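Local coordinates for protein endo-arabinase (Bacteroides thetaiotaomicron, PDB 5C0P) that probably hydrolyses glycosidic bonds in arabinan as a metal-binding glycoside hydrolase of family 43, at residues I19-L24 and E284-T289; P121-A126 and D171-E176; A126-G131 and P147-C152; D214-M219 and V237-N242. All blocks are in the same frame, centred on the assembly; numbering follows the deposited sequence. Where two conformers were deposited one is given.

Interaction 1. Residues I19-L24 and E284-T289; sequences IPVSSL and EHPVIT
L24 and P286 meet where the first and last blades of the five-bladed beta-propeller, the fold of glycoside hydrolase family 43, come together to complete the ring. Residues 19-24 leave the short edge strand 19-20 through a 3-10 turn, while residues 285-289 belong to an edge strand of the last blade. No direct hydrogen bond links the two segments, and the join is made by apolar groups and one water. The side chains of L24 and P286 cross at about a right angle, with L24 CB 3.6 Å from P286 CD and the methyl L24 CD1 3.8 Å from P286 CG. The carbonyl of L24 also takes part: its O lies 3.1 Å from H285 CB and 3.5 Å from P286 CD, wedged against the start of the strand. Beyond H285 CB, the ring atom ND1 bonds to T283 O. Further along, V21 CG2 reaches I288 CD1 at 4.3 Å, a looser contact. P286 packs in addition on L26 and P29, while L24 and V21 rest on W61 of strand 60-68, which ties the seam into the first blade. Between the two backbones one water donates to both carbonyls, lying 2.8 Å from V21 O and 2.8 Å from P286 O.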
loop_
_atom_site.group_PDB
_atom_site.type_symbol
_atom_site.label_atom_id
_atom_site.label_comp_id
_atom_site.label_asym_id
_atom_site.label_seq_id
_atom_site.Cartn_x
_atom_site.Cartn_y
_atom_site.Cartn_z
ATOM N N ILE A 19 4.808 23.900 0.853
ATOM C CA ILE A 19 3.523 23.237 1.056
ATOM C C ILE A 19 3.497 22.561 2.421
ATOM O O ILE A 19 4.195 21.567 2.636
ATOM C CB ILE A 19 3.267 22.184 -0.028
ATOM C CG1 ILE A 19 3.296 22.832 -1.414
ATOM C CG2 ILE A 19 1.926 21.499 0.196
ATOM C CD1 ILE A 19 3.427 21.833 -2.550
ATOM N N PRO A 20 2.687 23.091 3.351
ATOM C CA PRO A 20 2.663 22.474 4.683
ATOM C C PRO A 20 2.005 21.102 4.637
ATOM O O PRO A 20 1.024 20.919 3.906
ATOM C CB PRO A 20 1.793 23.440 5.504
ATOM C CG PRO A 20 1.696 24.700 4.685
ATOM C CD PRO A 20 1.815 24.276 3.266
ATOM N N VAL A 21 2.523 20.148 5.410
ATOM C CA VAL A 21 1.949 18.802 5.432
ATOM C C VAL A 21 0.453 18.835 5.804
ATOM O O VAL A 21 -0.333 18.036 5.293
ATOM C CB VAL A 21 2.772 17.851 6.352
ATOM C CG1 VAL A 21 2.738 18.321 7.812
ATOM C CG2 VAL A 21 2.308 16.399 6.208
ATOM N N SER A 22 0.060 19.793 6.637
ATOM C CA SER A 22 -1.334 19.906 7.069
ATOM C C SER A 22 -2.276 20.281 5.915
ATOM O O SER A 22 -3.491 20.079 6.006
ATOM C CB SER A 22 -1.462 20.914 8.210
ATOM O OG SER A 22 -1.024 22.197 7.803
ATOM N N SER A 23 -1.716 20.809 4.828
ATOM C CA SER A 23 -2.530 21.268 3.703
ATOM C C SER A 23 -2.722 20.187 2.638
ATOM O O SER A 23 -3.515 20.357 1.706
ATOM C CB SER A 23 -1.904 22.510 3.064
ATOM O OG SER A 23 -0.853 22.128 2.193
ATOM N N LEU A 24 -1.995 19.081 2.768
ATOM C CA LEU A 24 -2.083 18.012 1.782
ATOM C C LEU A 24 -3.450 17.343 1.849
ATOM O O LEU A 24 -3.968 17.078 2.931
ATOM C CB LEU A 24 -0.985 16.971 2.007
ATOM C CG LEU A 24 0.445 17.486 1.831
ATOM C CD1 LEU A 24 1.452 16.378 2.110
ATOM C CD2 LEU A 24 0.635 18.042 0.429
ATOM N N GLU A 284 -9.722 13.930 3.350
ATOM C CA GLU A 284 -8.622 12.991 3.594
ATOM C C GLU A 284 -7.271 13.692 3.510
ATOM O O GLU A 284 -6.984 14.398 2.541
ATOM C CB GLU A 284 -8.629 11.849 2.573
ATOM C CG GLU A 284 -9.962 11.112 2.433
ATOM C CD GLU A 284 -10.765 11.595 1.240
ATOM O OE1 GLU A 284 -10.961 12.815 1.103
ATOM O OE2 GLU A 284 -11.183 10.750 0.428
ATOM N N HIS A 285 -6.433 13.476 4.515
ATOM C CA HIS A 285 -5.108 14.089 4.548
ATOM C C HIS A 285 -4.137 13.135 5.233
ATOM O O HIS A 285 -4.550 12.266 6.013
ATOM C CB HIS A 285 -5.163 15.418 5.306
ATOM C CG HIS A 285 -5.700 15.291 6.699
ATOM N ND1 HIS A 285 -7.026 15.506 7.000
ATOM C CD2 HIS A 285 -5.091 14.957 7.857
ATOM C CE1 HIS A 285 -7.213 15.316 8.297
ATOM N NE2 HIS A 285 -6.057 14.977 8.840
ATOM N N PRO A 286 -2.838 13.273 4.939
ATOM C CA PRO A 286 -1.874 12.338 5.527
ATOM C C PRO A 286 -1.657 12.578 7.003
ATOM O O PRO A 286 -1.536 13.719 7.453
ATOM C CB PRO A 286 -0.578 12.621 4.753
ATOM C CG PRO A 286 -0.750 14.001 4.183
ATOM C CD PRO A 286 -2.227 14.159 3.933
ATOM N N VAL A 287 -1.617 11.481 7.743
ATOM C CA VAL A 287 -1.267 11.489 9.147
ATOM C C VAL A 287 0.040 10.713 9.224
ATOM O O VAL A 287 0.096 9.540 8.849
ATOM C CB VAL A 287 -2.354 10.797 9.978
ATOM C CG1 VAL A 287 -1.951 10.740 11.447
ATOM C CG2 VAL A 287 -3.693 11.528 9.820
ATOM N N ILE A 288 1.103 11.388 9.638
ATOM C CA ILE A 288 2.430 10.774 9.679
ATOM C C ILE A 288 2.955 11.016 11.084
ATOM O O ILE A 288 3.244 12.144 11.471
ATOM C CB ILE A 288 3.375 11.402 8.640
ATOM C CG1 ILE A 288 2.757 11.346 7.232
ATOM C CG2 ILE A 288 4.735 10.697 8.670
ATOM C CD1 ILE A 288 3.467 12.247 6.205
ATOM N N THR A 289 3.072 9.944 11.859
ATOM C CA THR A 289 3.339 10.085 13.280
ATOM C C THR A 289 4.167 8.899 13.793
ATOM O O THR A 289 4.145 7.817 13.198
ATOM C CB THR A 289 1.986 10.227 14.023
ATOM O OG1 THR A 289 2.186 10.619 15.386
ATOM C CG2 THR A 289 1.207 8.935 13.951
HETATM O O HOH W 1 -2.168 16.325 6.633
#

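Interaction 2. Residues P121-A126 and D171-E176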
loop_
_atom_site.group_PDB
_atom_site.type_symbol
_atom_site.label_atom_id
_atom_site.label_comp_id
_atom_site.label_asym_id
_atom_site.label_seq_id
_atom_site.Cartn_x
_atom_site.Cartn_y
_atom_site.Cartn_z
ATOM N N PRO A 121 6.431 1.394 -17.739
ATOM C CA PRO A 121 5.966 0.055 -17.354
ATOM C C PRO A 121 7.087 -0.984 -17.381
ATOM O O PRO A 121 7.821 -1.087 -18.370
ATOM C CB PRO A 121 4.917 -0.266 -18.421
ATOM C CG PRO A 121 4.451 1.066 -18.903
ATOM C CD PRO A 121 5.657 1.957 -18.857
ATOM N N LEU A 122 7.213 -1.741 -16.297
ATOM C CA LEU A 122 8.211 -2.802 -16.241
ATOM C C LEU A 122 7.810 -3.890 -17.226
ATOM O O LEU A 122 8.628 -4.348 -18.032
ATOM C CB LEU A 122 8.338 -3.332 -14.812
ATOM C CG LEU A 122 9.389 -4.416 -14.605
ATOM C CD1 LEU A 122 10.787 -3.907 -14.972
ATOM C CD2 LEU A 122 9.321 -4.924 -13.163
ATOM N N VAL A 123 6.538 -4.288 -17.154
ATOM C CA VAL A 123 5.848 -5.030 -18.206
ATOM C C VAL A 123 4.482 -4.362 -18.372
ATOM O O VAL A 123 3.969 -3.751 -17.419
ATOM C CB VAL A 123 5.662 -6.531 -17.870
ATOM C CG1 VAL A 123 7.013 -7.219 -17.684
ATOM C CG2 VAL A 123 4.798 -6.714 -16.640
ATOM N N ASN A 124 3.905 -4.459 -19.568
ATOM C CA ASN A 124 2.645 -3.767 -19.849
ATOM C C ASN A 124 1.407 -4.601 -19.516
ATOM O O ASN A 124 0.539 -4.851 -20.365
ATOM C CB ASN A 124 2.594 -3.288 -21.293
ATOM C CG ASN A 124 1.460 -2.300 -21.534
ATOM O OD1 ASN A 124 0.990 -1.646 -20.597
ATOM N ND2 ASN A 124 1.015 -2.195 -22.781
ATOM N N LYS A 125 1.345 -5.034 -18.261
ATOM C CA LYS A 125 0.207 -5.785 -17.746
ATOM C C LYS A 125 0.324 -5.877 -16.235
ATOM O O LYS A 125 1.402 -5.662 -15.669
ATOM C CB LYS A 125 0.140 -7.191 -18.345
ATOM C CG LYS A 125 1.313 -8.084 -18.030
ATOM C CD LYS A 125 1.078 -9.458 -18.654
ATOM C CE LYS A 125 2.345 -10.301 -18.668
ATOM N NZ LYS A 125 2.209 -11.519 -19.527
ATOM N N ALA A 126 -0.787 -6.198 -15.579
ATOM C CA ALA A 126 -0.811 -6.339 -14.133
ATOM C C ALA A 126 0.081 -7.494 -13.683
ATOM O O ALA A 126 0.218 -8.490 -14.390
ATOM C CB ALA A 126 -2.233 -6.577 -13.655
ATOM N N ASP A 171 13.704 -9.904 -10.686
ATOM C CA ASP A 171 13.600 -8.669 -11.472
ATOM C C ASP A 171 12.218 -7.999 -11.365
ATOM O O ASP A 171 11.985 -6.950 -11.980
ATOM C CB ASP A 171 14.013 -8.893 -12.944
ATOM C CG ASP A 171 13.088 -9.846 -13.703
ATOM O OD1 ASP A 171 12.042 -10.270 -13.166
ATOM O OD2 ASP A 171 13.418 -10.166 -14.873
ATOM N N LEU A 172 11.329 -8.608 -10.574
ATOM C CA LEU A 172 9.970 -8.094 -10.308
ATOM C C LEU A 172 9.067 -8.114 -11.532
ATOM O O LEU A 172 7.957 -7.576 -11.494
ATOM C CB LEU A 172 9.989 -6.675 -9.704
ATOM C CG LEU A 172 10.915 -6.427 -8.512
ATOM C CD1 LEU A 172 10.721 -5.022 -7.930
ATOM C CD2 LEU A 172 10.706 -7.488 -7.439
ATOM N N LYS A 173 9.510 -8.745 -12.617
ATOM C CA LYS A 173 8.698 -8.730 -13.838
ATOM C C LYS A 173 7.543 -9.722 -13.808
ATOM O O LYS A 173 6.504 -9.501 -14.445
ATOM C CB LYS A 173 9.553 -9.013 -15.075
ATOM C CG LYS A 173 10.482 -7.881 -15.477
ATOM C CD LYS A 173 11.122 -8.176 -16.830
ATOM C CE LYS A 173 12.003 -7.028 -17.306
ATOM N NZ LYS A 173 12.382 -7.190 -18.751
ATOM N N THR A 174 7.747 -10.827 -13.096
ATOM C CA THR A 174 6.798 -11.933 -13.075
ATOM C C THR A 174 6.695 -12.457 -11.654
ATOM O O THR A 174 7.492 -12.086 -10.783
ATOM C CB THR A 174 7.250 -13.100 -13.974
ATOM O OG1 THR A 174 8.510 -13.611 -13.504
ATOM C CG2 THR A 174 7.382 -12.653 -15.411
ATOM N N THR A 175 5.709 -13.320 -11.431
ATOM C CA THR A 175 5.542 -13.987 -10.153
ATOM C C THR A 175 6.076 -15.407 -10.225
ATOM O O THR A 175 6.321 -15.938 -11.313
ATOM C CB THR A 175 4.063 -14.039 -9.745
ATOM O OG1 THR A 175 3.299 -14.582 -10.826
ATOM C CG2 THR A 175 3.554 -12.648 -9.402
ATOM N N GLU A 176 6.238 -16.014 -9.055
ATOM C CA GLU A 176 6.615 -17.416 -8.944
ATOM C C GLU A 176 5.504 -18.153 -8.225
ATOM O O GLU A 176 4.958 -17.653 -7.250
ATOM C CB GLU A 176 7.897 -17.548 -8.126
ATOM C CG GLU A 176 9.085 -16.814 -8.693
ATOM C CD GLU A 176 10.339 -17.058 -7.877
ATOM O OE1 GLU A 176 10.227 -17.668 -6.792
ATOM O OE2 GLU A 176 11.431 -16.652 -8.325
HETATM O O HOH W 2 10.204 -6.677 -19.982
#
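D171 OD1 takes two bonds, one from the backbone N of K173 at 3.0 Å and one with a bound glycerol, probably from the crystallisation liquor. The K173 N-H bond is nearly straight (162°) but comes in from above the carboxylate plane, and it closes an Asx turn. That turn presents the D171 and L172 carbonyls to L122, whose CD2 lies 3.5 Å from D171 O and 3.4 Å from L172 O. With CG anti to the backbone N (chi1 -178°), the L122 branch point comes 3.7 Å from K173 CG. K173 runs out extended and crosses the leucine at about a right angle, its NZ held by a water at 2.6 Å that also bonds weakly to L122 O. V123 adds CG2, 3.9 Å from K173 O. An alanine in place of L122 would probably open a gap beside the D171 and L172 carbonyls and take from K173 CG and CE the leucine branch they lie against, leaving the lysine chain freer to move. L122 also packs on Y93, I109 and V111, and L172 shares Y93. The arrangement is a surface join between successive blades of a beta-propeller: the loop after edge strand 120-121 lies against the turn that follows strand 162-168.

Interaction 3. Residues A126-G131 and P147-C152; sequences AITPSG and PWLLFC
The F151 ring has the methyl CG2 of T128 over one face, 3.7 Å above the plane and offset toward the rim, and P129 reaching obliquely for its far end. The methyl sits 4.1 Å from the ring centroid and 26° off the normal, a CH-pi contact. P129 approaches tip to tip, its CD 3.6 Å from F151 CZ. F151 also meets the ring of Y164, their planes inclined by only about 15°, so an aromatic neighbour from strand 162-168 adds to the packing. T128 CG2 is anti to the carbonyl carbon, which sets it over the phenyl ring, while OG1 bonds to T107 N, a bond that probably helps hold this rotation. The setting is that of a five-bladed beta-propeller: residues 126-131 lie on the connection from the blade ending in strand 120-121 to the one opening with strand 134-141, and they lie against strand 147-153 of that second blade. The F151 side chain is about 6 Å at nearest atoms from that of D136, predicted to modulate the pKa of the active-site glutamate and to orient the proton donor and substrate. A serine in place of F151 would probably leave P129 CD and the ring side of the T128 methyl facing a gap and deprive Y164 of its ring partner. Alongside, I127 and L149 slide past each other in opposite directions. I127 CG2 touches both leucine methyls, at 3.9 Å from L149 CD2 and 4.0 Å from L149 CD1. I127 and L149 both also rest on L168.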
loop_
_atom_site.group_PDB
_atom_site.type_symbol
_atom_site.label_atom_id
_atom_site.label_comp_id
_atom_site.label_asym_id
_atom_site.label_seq_id
_atom_site.Cartn_x
_atom_site.Cartn_y
_atom_site.Cartn_z
ATOM N N ALA A 126 -0.787 -6.198 -15.579
ATOM C CA ALA A 126 -0.811 -6.339 -14.133
ATOM C C ALA A 126 0.081 -7.494 -13.683
ATOM O O ALA A 126 0.218 -8.490 -14.390
ATOM C CB ALA A 126 -2.233 -6.577 -13.655
ATOM N N ILE A 127 0.662 -7.350 -12.498
ATOM C CA ILE A 127 1.410 -8.429 -11.857
ATOM C C ILE A 127 0.462 -9.342 -11.064
ATOM O O ILE A 127 0.763 -10.509 -10.808
ATOM C CB ILE A 127 2.522 -7.843 -10.952
ATOM C CG1 ILE A 127 3.499 -8.936 -10.518
ATOM C CG2 ILE A 127 1.926 -7.110 -9.747
ATOM C CD1 ILE A 127 4.192 -9.636 -11.672
ATOM N N THR A 128 -0.705 -8.812 -10.707
ATOM C CA THR A 128 -1.757 -9.605 -10.065
ATOM C C THR A 128 -2.452 -10.484 -11.119
ATOM O O THR A 128 -2.297 -10.244 -12.320
ATOM C CB THR A 128 -2.749 -8.668 -9.344
ATOM O OG1 THR A 128 -3.192 -7.653 -10.258
ATOM C CG2 THR A 128 -2.080 -8.005 -8.140
ATOM N N PRO A 129 -3.194 -11.525 -10.691
ATOM C CA PRO A 129 -3.757 -12.446 -11.690
ATOM C C PRO A 129 -4.769 -11.795 -12.631
ATOM O O PRO A 129 -5.669 -11.093 -12.174
ATOM C CB PRO A 129 -4.454 -13.511 -10.830
ATOM C CG PRO A 129 -3.687 -13.497 -9.546
ATOM C CD PRO A 129 -3.366 -12.040 -9.318
ATOM N N SER A 130 -4.653 -12.074 -13.928
ATOM C CA SER A 130 -5.526 -11.442 -14.919
ATOM C C SER A 130 -7.001 -11.831 -14.787
ATOM O O SER A 130 -7.889 -11.098 -15.236
ATOM C CB SER A 130 -5.030 -11.733 -16.337
ATOM O OG SER A 130 -5.089 -13.121 -16.619
ATOM N N GLY A 131 -7.270 -12.982 -14.181
ATOM C CA GLY A 131 -8.642 -13.433 -14.028
ATOM C C GLY A 131 -9.330 -12.912 -12.776
ATOM O O GLY A 131 -10.499 -13.242 -12.533
ATOM N N PRO A 147 11.878 -10.861 -2.864
ATOM C CA PRO A 147 10.665 -10.045 -2.970
ATOM C C PRO A 147 9.356 -10.831 -2.973
ATOM O O PRO A 147 9.239 -11.880 -3.635
ATOM C CB PRO A 147 10.840 -9.353 -4.328
ATOM C CG PRO A 147 11.617 -10.356 -5.156
ATOM C CD PRO A 147 12.584 -10.980 -4.154
ATOM N N TRP A 148 8.380 -10.291 -2.247
ATOM C CA TRP A 148 7.029 -10.816 -2.198
ATOM C C TRP A 148 6.045 -9.753 -2.616
ATOM O O TRP A 148 6.179 -8.586 -2.224
ATOM C CB TRP A 148 6.667 -11.211 -0.769
ATOM C CG TRP A 148 7.351 -12.443 -0.246
ATOM C CD1 TRP A 148 8.600 -12.526 0.296
ATOM C CD2 TRP A 148 6.799 -13.763 -0.204
ATOM N NE1 TRP A 148 8.861 -13.823 0.679
ATOM C CE2 TRP A 148 7.771 -14.600 0.380
ATOM C CE3 TRP A 148 5.572 -14.313 -0.598
ATOM C CZ2 TRP A 148 7.551 -15.972 0.582
ATOM C CZ3 TRP A 148 5.354 -15.668 -0.400
ATOM C CH2 TRP A 148 6.339 -16.482 0.190
ATOM N N LEU A 149 5.045 -10.181 -3.383
ATOM C CA LEU A 149 3.882 -9.370 -3.713
ATOM C C LEU A 149 2.769 -9.690 -2.717
ATOM O O LEU A 149 2.468 -10.859 -2.480
ATOM C CB LEU A 149 3.409 -9.716 -5.127
ATOM C CG LEU A 149 2.110 -9.051 -5.573
ATOM C CD1 LEU A 149 2.364 -7.562 -5.819
ATOM C CD2 LEU A 149 1.578 -9.730 -6.822
ATOM N N LEU A 150 2.171 -8.656 -2.129
ATOM C CA LEU A 150 0.965 -8.818 -1.314
ATOM C C LEU A 150 -0.135 -8.085 -2.059
ATOM O O LEU A 150 0.105 -7.020 -2.607
ATOM C CB LEU A 150 1.134 -8.175 0.062
ATOM C CG LEU A 150 2.392 -8.514 0.847
ATOM C CD1 LEU A 150 2.431 -7.693 2.142
ATOM C CD2 LEU A 150 2.457 -9.997 1.127
ATOM N N PHE A 151 -1.336 -8.645 -2.109
ATOM C CA PHE A 151 -2.414 -7.940 -2.790
ATOM C C PHE A 151 -3.779 -8.325 -2.259
ATOM O O PHE A 151 -3.931 -9.328 -1.553
ATOM C CB PHE A 151 -2.343 -8.114 -4.320
ATOM C CG PHE A 151 -2.583 -9.521 -4.804
ATOM C CD1 PHE A 151 -3.865 -9.964 -5.107
ATOM C CD2 PHE A 151 -1.514 -10.396 -4.981
ATOM C CE1 PHE A 151 -4.073 -11.255 -5.571
ATOM C CE2 PHE A 151 -1.715 -11.690 -5.447
ATOM C CZ PHE A 151 -2.994 -12.121 -5.742
ATOM N N CYS A 152 -4.768 -7.516 -2.610
ATOM C CA CYS A 152 -6.153 -7.803 -2.255
ATOM C C CYS A 152 -6.903 -8.312 -3.460
ATOM O O CYS A 152 -6.690 -7.853 -4.584
ATOM C CB CYS A 152 -6.850 -6.522 -1.815
ATOM S SG CYS A 152 -6.105 -5.752 -0.390
#

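Interaction 4. Residues D214-M219 and V237-N242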
loop_
_atom_site.group_PDB
_atom_site.type_symbol
_atom_site.label_atom_id
_atom_site.label_comp_id
_atom_site.label_asym_id
_atom_site.label_seq_id
_atom_site.Cartn_x
_atom_site.Cartn_y
_atom_site.Cartn_z
ATOM N N ASP A 214 13.184 -9.980 15.683
ATOM C CA ASP A 214 13.202 -11.411 15.979
ATOM C C ASP A 214 12.646 -12.273 14.838
ATOM O O ASP A 214 12.529 -13.494 14.968
ATOM C CB ASP A 214 12.474 -11.724 17.296
ATOM C CG ASP A 214 10.984 -11.378 17.261
ATOM O OD1 ASP A 214 10.445 -11.000 16.199
ATOM O OD2 ASP A 214 10.339 -11.500 18.324
ATOM N N GLY A 215 12.297 -11.629 13.727
ATOM C CA GLY A 215 11.820 -12.357 12.564
ATOM C C GLY A 215 10.311 -12.497 12.484
ATOM O O GLY A 215 9.777 -12.909 11.458
ATOM N N LYS A 216 9.613 -12.169 13.566
ATOM C CA LYS A 216 8.154 -12.187 13.503
ATOM C C LYS A 216 7.648 -11.078 12.585
ATOM O O LYS A 216 8.309 -10.053 12.403
ATOM C CB LYS A 216 7.543 -12.092 14.899
ATOM C CG LYS A 216 7.963 -13.264 15.761
ATOM C CD LYS A 216 7.311 -13.241 17.132
ATOM C CE LYS A 216 7.781 -14.446 17.947
ATOM N NZ LYS A 216 7.136 -14.498 19.281
ATOM N N LEU A 217 6.485 -11.304 11.986
ATOM C CA LEU A 217 5.927 -10.358 11.030
ATOM C C LEU A 217 4.647 -9.744 11.548
ATOM O O LEU A 217 3.803 -10.432 12.138
ATOM C CB LEU A 217 5.625 -11.042 9.695
ATOM C CG LEU A 217 6.724 -11.903 9.086
ATOM C CD1 LEU A 217 6.220 -12.536 7.800
ATOM C CD2 LEU A 217 7.946 -11.053 8.833
ATOM N N ILE A 218 4.521 -8.435 11.349
ATOM C CA ILE A 218 3.247 -7.762 11.534
ATOM C C ILE A 218 2.715 -7.329 10.174
ATOM O O ILE A 218 3.454 -6.751 9.362
ATOM C CB ILE A 218 3.394 -6.521 12.430
ATOM C CG1 ILE A 218 4.030 -6.900 13.765
ATOM C CG2 ILE A 218 2.034 -5.852 12.656
ATOM C CD1 ILE A 218 4.339 -5.697 14.655
HETATM N N MSE A 219 1.438 -7.598 9.921
HETATM C CA MSE A 219 0.792 -7.035 8.742
HETATM C C MSE A 219 -0.202 -5.983 9.160
HETATM O O MSE A 219 -1.013 -6.193 10.064
HETATM C CB MSE A 219 0.085 -8.075 7.876
HETATM C CG MSE A 219 -0.476 -7.447 6.582
HETATM SE SE MSE A 219 -1.567 -8.663 5.632
HETATM C CE MSE A 219 -0.116 -9.750 4.940
ATOM N N VAL A 237 -0.482 -10.755 13.234
ATOM C CA VAL A 237 0.879 -11.174 13.526
ATOM C C VAL A 237 1.116 -12.584 12.994
ATOM O O VAL A 237 0.268 -13.464 13.147
ATOM C CB VAL A 237 1.162 -11.140 15.045
ATOM C CG1 VAL A 237 2.521 -11.757 15.360
ATOM C CG2 VAL A 237 1.099 -9.700 15.563
ATOM N N SER A 238 2.255 -12.779 12.333
ATOM C CA SER A 238 2.719 -14.121 11.992
ATOM C C SER A 238 3.947 -14.425 12.839
ATOM O O SER A 238 5.068 -14.036 12.493
ATOM C CB SER A 238 3.052 -14.233 10.507
ATOM O OG SER A 238 3.520 -15.540 10.201
ATOM N N ALA A 239 3.721 -15.119 13.951
ATOM C CA ALA A 239 4.774 -15.430 14.916
ATOM C C ALA A 239 5.779 -16.412 14.338
ATOM O O ALA A 239 6.911 -16.511 14.817
ATOM C CB ALA A 239 4.166 -15.991 16.182
ATOM N N SER A 240 5.357 -17.133 13.303
ATOM C CA SER A 240 6.209 -18.132 12.669
ATOM C C SER A 240 7.300 -17.479 11.830
ATOM O O SER A 240 8.265 -18.134 11.444
ATOM C CB SER A 240 5.367 -19.021 11.757
ATOM O OG SER A 240 4.894 -18.274 10.649
ATOM N N GLY A 241 7.123 -16.201 11.509
ATOM C CA GLY A 241 8.019 -15.516 10.589
ATOM C C GLY A 241 7.773 -15.896 9.135
ATOM O O GLY A 241 8.516 -15.489 8.248
ATOM N N ASN A 242 6.720 -16.667 8.890
ATOM C CA ASN A 242 6.354 -17.085 7.543
ATOM C C ASN A 242 5.399 -16.063 6.927
ATOM O O ASN A 242 4.389 -15.715 7.530
ATOM C CB ASN A 242 5.674 -18.457 7.639
ATOM C CG ASN A 242 5.542 -19.166 6.300
ATOM O OD1 ASN A 242 5.546 -18.546 5.240
ATOM N ND2 ASN A 242 5.378 -20.492 6.349
HETATM O O HOH W 3 10.581 -13.619 9.060
#
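L217 and S238 stand side by side on one face of the sheet, CB to CB 4.2 Å apart, while I218 and V237 occupy the other face as the next pair. L217 and S238 form an antiparallel hydrogen-bonded pair, with S238 N donating to L217 O at 2.8 Å. S238 O is gripped from opposite faces of its plane by L217 N and by G241 N, the second bond closing a type I turn. The leucine leans over that turn: CG, anti to the carbonyl carbon (chi1 -49°), comes 4.1 Å from G241 CA, and CD1 lies 3.7 Å from N242 O. S238 OG, anti to its backbone N, donates to the same N242 O at 2.8 Å. K216, extended, brings its methylenes against A239, CG lying 3.5 Å from A239 O. G241 has positive phi, and its CA lies 3.3 Å from G215 O; a beta carbon would clash with that oxygen. A water donates to both G215 O and G241 O. W247 packs on L217 and S238, while F298 packs on I218. This hairpin forms the middle of a four-stranded propeller blade, strand 217-224 lying between strands 205-211 and 231-238, with 248-249 at the far edge.

Overall arrangement
The four contacts illustrate how a beta-propeller is held together between and within blades. Interaction 1 pairs segments 260 residues apart and encloses the other three along the chain, with interaction 3 lying within the span of interaction 2 and interaction 4 following. Interactions 2 and 3 share A126, touch directly, reach the same sheet and have centres about 10 Å apart; together they join two successive blades. Interaction 1 lies on the opposite side of the chain's centre from both, its centre about 32 Å from that of interaction 2. Interaction 4, inside one blade, comes within about 4 Å of interaction 3 at the nearest atoms without touching it. Ring closure probably helps set strands 78-88 and 260-266 near each other; their D84 and H261 bind magnesium.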